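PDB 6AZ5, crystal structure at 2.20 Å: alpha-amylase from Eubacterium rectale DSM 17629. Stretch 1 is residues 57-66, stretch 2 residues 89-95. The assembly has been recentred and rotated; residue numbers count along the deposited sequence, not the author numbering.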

# COMPACT_ATOMS: atom_id res chain seq x y z
N THR A 57 -7.32 8.25 -2.66
CA THR A 57 -8.16 9.35 -2.23
C THR A 57 -9.33 8.84 -1.42
O THR A 57 -10.05 7.93 -1.86
CB THR A 57 -8.69 10.16 -3.44
OG1 THR A 57 -7.59 10.67 -4.19
CG2 THR A 57 -9.57 11.31 -2.98
N VAL A 58 -9.52 9.41 -0.23
CA VAL A 58 -10.70 9.13 0.57
C VAL A 58 -11.47 10.43 0.85
O VAL A 58 -10.91 11.52 0.74
CB VAL A 58 -10.34 8.46 1.91
CG1 VAL A 58 -9.85 7.05 1.68
CG2 VAL A 58 -9.31 9.28 2.66
N ALA A 59 -12.75 10.31 1.17
CA ALA A 59 -13.54 11.46 1.60
C ALA A 59 -12.93 12.05 2.86
O ALA A 59 -12.35 11.32 3.67
CB ALA A 59 -14.98 11.06 1.83
N GLY A 60 -13.07 13.36 3.03
CA GLY A 60 -12.53 14.05 4.19
C GLY A 60 -13.08 13.52 5.50
O GLY A 60 -12.35 13.42 6.49
N SER A 61 -14.35 13.16 5.51
CA SER A 61 -15.01 12.65 6.71
C SER A 61 -14.48 11.28 7.13
O SER A 61 -14.84 10.77 8.19
CB SER A 61 -16.52 12.58 6.49
OG SER A 61 -16.82 11.88 5.30
N ASN A 62 -13.61 10.69 6.31
CA ASN A 62 -13.05 9.38 6.61
C ASN A 62 -11.66 9.46 7.21
O ASN A 62 -11.04 8.43 7.47
CB ASN A 62 -13.01 8.51 5.36
CG ASN A 62 -14.33 7.84 5.07
OD1 ASN A 62 -15.13 7.60 5.98
ND2 ASN A 62 -14.58 7.54 3.81
N VAL A 63 -11.16 10.67 7.41
CA VAL A 63 -9.91 10.84 8.13
C VAL A 63 -10.14 10.39 9.56
O VAL A 63 -11.13 10.77 10.18
CB VAL A 63 -9.41 12.31 8.12
CG1 VAL A 63 -8.22 12.47 9.04
CG2 VAL A 63 -9.05 12.73 6.70
N GLY A 64 -9.25 9.55 10.07
CA GLY A 64 -9.38 9.03 11.42
C GLY A 64 -9.94 7.62 11.46
O GLY A 64 -9.86 6.94 12.48
N LYS A 65 -10.51 7.17 10.34
CA LYS A 65 -11.06 5.82 10.25
C LYS A 65 -9.96 4.80 9.99
O LYS A 65 -8.91 5.11 9.43
CB LYS A 65 -12.10 5.74 9.14
CG LYS A 65 -13.32 6.63 9.34
CD LYS A 65 -14.58 5.80 9.48
CE LYS A 65 -15.81 6.56 9.01
NZ LYS A 65 -15.98 7.84 9.76
N THR A 66 -10.21 3.56 10.41
CA THR A 66 -9.25 2.49 10.18
C THR A 66 -9.53 1.78 8.85
O THR A 66 -10.67 1.42 8.54
CB THR A 66 -9.28 1.48 11.33
OG1 THR A 66 -8.91 2.15 12.54
CG2 THR A 66 -8.30 0.33 11.07
N SER A 89 -3.89 -3.41 8.63
CA SER A 89 -4.68 -2.21 8.85
C SER A 89 -3.83 -1.01 9.23
O SER A 89 -2.69 -1.16 9.69
CB SER A 89 -5.73 -2.45 9.95
OG SER A 89 -5.12 -2.61 11.21
N PHE A 90 -4.39 0.17 9.03
CA PHE A 90 -3.79 1.41 9.50
C PHE A 90 -4.88 2.45 9.65
O PHE A 90 -6.03 2.23 9.26
CB PHE A 90 -2.70 1.92 8.55
CG PHE A 90 -3.21 2.36 7.20
CD1 PHE A 90 -3.35 1.44 6.16
CD2 PHE A 90 -3.50 3.69 6.95
CE1 PHE A 90 -3.80 1.84 4.91
CE2 PHE A 90 -3.96 4.10 5.69
CZ PHE A 90 -4.11 3.17 4.67
N THR A 91 -4.53 3.59 10.23
CA THR A 91 -5.49 4.67 10.42
C THR A 91 -5.11 5.85 9.54
O THR A 91 -3.95 6.25 9.50
CB THR A 91 -5.56 5.09 11.90
OG1 THR A 91 -5.93 3.95 12.69
CG2 THR A 91 -6.59 6.19 12.10
N ILE A 92 -6.08 6.39 8.82
CA ILE A 92 -5.85 7.55 7.98
C ILE A 92 -5.61 8.78 8.85
O ILE A 92 -6.51 9.25 9.54
CB ILE A 92 -7.03 7.79 7.04
CG1 ILE A 92 -7.32 6.51 6.24
CG2 ILE A 92 -6.77 8.98 6.12
CD1 ILE A 92 -8.67 6.51 5.57
N SER A 93 -4.38 9.30 8.83
CA SER A 93 -3.97 10.40 9.71
C SER A 93 -4.42 11.76 9.20
O SER A 93 -4.59 12.69 9.99
CB SER A 93 -2.45 10.41 9.88
OG SER A 93 -1.81 10.97 8.75
N GLY A 94 -4.60 11.89 7.90
CA GLY A 94 -4.98 13.17 7.33
C GLY A 94 -3.84 14.17 7.33
O GLY A 94 -4.06 15.37 7.16
N ASP A 95 -2.61 13.69 7.52
CA ASP A 95 -1.44 14.57 7.50
C ASP A 95 -1.32 15.23 6.13
O ASP A 95 -1.88 14.75 5.14
CB ASP A 95 -0.15 13.82 7.83
CG ASP A 95 -0.02 13.50 9.33
OD1 ASP A 95 -0.65 14.20 10.16
OD2 ASP A 95 0.73 12.56 9.68

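Stretch 2 enters as a strand, and Ser89, with its CB 3.9 Å from Thr66 CG2, makes a small, close-fitting neighbour for that methyl. The CA-to-CB bond of Phe90 points away from stretch 1 and its side chain is buried, leaving its backbone to make the contact: Phe90 O receives a CA-H...O approach from Thr66 CA at 3.4 Å. Thr91 and Thr66 form an antiparallel, non-hydrogen-bonded pair, their CA atoms 4.4 Å apart. Both side chains lie on the same face of the sheet, where Thr66 OG1 and Thr91 OG1 make a weak hydrogen bond at 3.5 Å. Beta-branched threonine suits such an extended backbone, and its hydroxyl tolerates exposure.

Ile92 is the centre of the contact. Its N donates to Lys65 O (3.2 Å, nearly linear), and its O accepts from Gly64 N (2.8 Å), so its backbone grips the end of the type II turn from Asn62 to Lys65. Its buried aliphatic side chain points toward stretch 1, carrying CD1 to 4.1 Å from Val58 CG2 and 3.6 Å from Asn62 O. In the turn, Gly64 has backbone angles at which a CB would jam against the preceding carbonyl.

Ser93 points away; its OG accepts a hydrogen bond from Asp95 N at 3.1 Å. Gly94 has positive phi, and its CA lies 3.7 Å from Val63 CG1; a CB there would clash with that methyl.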